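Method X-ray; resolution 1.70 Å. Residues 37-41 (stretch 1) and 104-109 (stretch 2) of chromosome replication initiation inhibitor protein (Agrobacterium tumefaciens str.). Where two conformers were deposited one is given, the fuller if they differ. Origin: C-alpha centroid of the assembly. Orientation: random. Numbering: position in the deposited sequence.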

# COMPACT_ATOMS: atom_id res chain seq x y z
N ASP A 37 -3.35 -1.87 10.33
CA ASP A 37 -3.91 -3.07 10.90
C ASP A 37 -4.87 -3.63 9.90
O ASP A 37 -5.89 -3.00 9.61
N ASP A 38 -4.59 -4.78 9.33
CA ASP A 38 -5.67 -5.49 8.62
C ASP A 38 -5.74 -6.94 9.05
O ASP A 38 -6.22 -7.80 8.31
N GLN A 39 -5.26 -7.20 10.27
CA GLN A 39 -5.47 -8.49 10.94
C GLN A 39 -6.38 -8.35 12.17
O GLN A 39 -6.44 -9.26 13.00
N ASP A 40 -7.08 -7.22 12.28
CA ASP A 40 -8.04 -6.98 13.35
C ASP A 40 -7.36 -7.02 14.74
O ASP A 40 -7.87 -7.63 15.68
N HIS A 41 -6.18 -6.41 14.85
CA HIS A 41 -5.47 -6.30 16.12
C HIS A 41 -5.67 -4.96 16.81
O HIS A 41 -5.19 -4.76 17.92
N THR A 104 -8.84 -11.06 -3.00
CA THR A 104 -9.10 -11.10 -1.55
C THR A 104 -7.86 -10.55 -0.83
O THR A 104 -6.74 -10.90 -1.16
N PHE A 105 -8.07 -9.67 0.14
CA PHE A 105 -6.96 -8.94 0.75
C PHE A 105 -6.13 -9.90 1.62
O PHE A 105 -4.92 -9.99 1.48
N ASN A 106 -6.81 -10.64 2.49
CA ASN A 106 -6.19 -11.64 3.32
C ASN A 106 -7.29 -12.55 3.87
O ASN A 106 -8.43 -12.44 3.45
N GLN A 107 -6.97 -13.43 4.80
CA GLN A 107 -7.95 -14.42 5.23
C GLN A 107 -9.08 -13.83 6.07
O GLN A 107 -10.09 -14.48 6.28
N LYS A 108 -8.92 -12.61 6.54
CA LYS A 108 -9.96 -11.91 7.30
C LYS A 108 -10.85 -11.01 6.46
O LYS A 108 -11.78 -10.38 7.00
N ASP A 109 -10.58 -10.93 5.16
CA ASP A 109 -11.31 -10.05 4.27
C ASP A 109 -12.60 -10.72 3.85
O ASP A 109 -12.58 -11.66 3.02

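Two hydrogen bonds join the stretches, and each runs from a side chain of the second loop to a backbone carbonyl of the first. Asn106 ND2 donates to Asp38 O at 2.8 Å, with a nearly straight angle of 160°. Lys108 NZ donates to Gln39 O, also at 2.8 Å. Lys108 reaches that far because its chain is extended: chi1 is m, and the remaining three angles are t.

Asn106 adopts the p rotamer and points toward the first stretch. Its amide serves both loops, since Asn106 OD1 accepts from Lys108 N at 2.9 Å within the Asn106 to Asp109 type I turn. Water 1 accepts from Asn106 ND2 at 2.9 Å and, weakly, from Gln39 NE2 at 3.2 Å, so it bridges the two amides.

In the first stretch, Asp37 does not reach the second. Asp37 is a t rotamer, and Asp37 OD1 accepts from His41 N at 2.9 Å and from Gln39 N at 3.1 Å, tying the backbone together.

The remaining contacts are packing. Asp38, rotamer m, points toward the second stretch; its OD2 lies 3.7 Å from CZ of Phe105, a t rotamer. Gln39 leaves sideways, but its m, m chain brings OE1 to 3.8 Å from Lys108 CE. Asp40 CB lies 4.3 Å from Lys108 NZ.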

# COMPACT_ATOMS: atom_id res chain seq x y z
CB ASP A 37 -4.70 -2.74 12.16
CG ASP A 37 -5.42 -3.95 12.72
OD1 ASP A 37 -4.89 -5.08 12.57
OD2 ASP A 37 -6.51 -3.75 13.26
CB ASP A 38 -5.55 -5.32 7.11
CG ASP A 38 -5.46 -3.86 6.70
OD1 ASP A 38 -6.46 -3.13 6.85
OD2 ASP A 38 -4.37 -3.46 6.26
CB GLN A 39 -4.13 -9.08 11.37
CG GLN A 39 -3.19 -9.43 10.20
CD GLN A 39 -3.64 -10.63 9.43
OE1 GLN A 39 -4.50 -11.38 9.89
NE2 GLN A 39 -3.07 -10.83 8.26
CB ASP A 40 -9.18 -8.00 13.25
CG ASP A 40 -10.39 -7.62 14.07
OD1 ASP A 40 -10.56 -6.40 14.34
OD2 ASP A 40 -11.14 -8.54 14.48
CB HIS A 41 -3.98 -6.53 15.92
CG HIS A 41 -3.64 -7.92 15.52
ND1 HIS A 41 -4.23 -9.02 16.11
CD2 HIS A 41 -2.80 -8.40 14.58
CE1 HIS A 41 -3.76 -10.12 15.54
NE2 HIS A 41 -2.90 -9.77 14.61
CB THR A 104 -9.46 -12.53 -1.07
OG1 THR A 104 -10.51 -13.07 -1.91
CG2 THR A 104 -9.94 -12.52 0.41
CB PHE A 105 -7.52 -7.75 1.54
CG PHE A 105 -6.51 -6.74 1.98
CD1 PHE A 105 -5.66 -7.01 3.04
CD2 PHE A 105 -6.44 -5.50 1.37
CE1 PHE A 105 -4.73 -6.07 3.47
CE2 PHE A 105 -5.51 -4.55 1.81
CZ PHE A 105 -4.67 -4.83 2.82
CB ASN A 106 -5.32 -11.02 4.43
CG ASN A 106 -6.12 -10.16 5.39
OD1 ASN A 106 -7.33 -10.36 5.58
ND2 ASN A 106 -5.43 -9.23 6.06
CB GLN A 107 -7.25 -15.57 5.96
CG GLN A 107 -6.34 -16.35 5.01
CD GLN A 107 -5.56 -17.45 5.67
OE1 GLN A 107 -5.92 -18.63 5.56
NE2 GLN A 107 -4.47 -17.09 6.35
CB LYS A 108 -9.30 -11.13 8.42
CG LYS A 108 -8.71 -12.08 9.44
CD LYS A 108 -8.21 -11.41 10.68
CE LYS A 108 -7.68 -12.45 11.64
NZ LYS A 108 -7.44 -11.87 12.97
CB ASP A 109 -10.45 -9.71 3.04
CG ASP A 109 -11.18 -8.91 1.98
OD1 ASP A 109 -12.30 -8.42 2.22
OD2 ASP A 109 -10.62 -8.79 0.85
O HOH W 1 -2.57 -9.16 5.55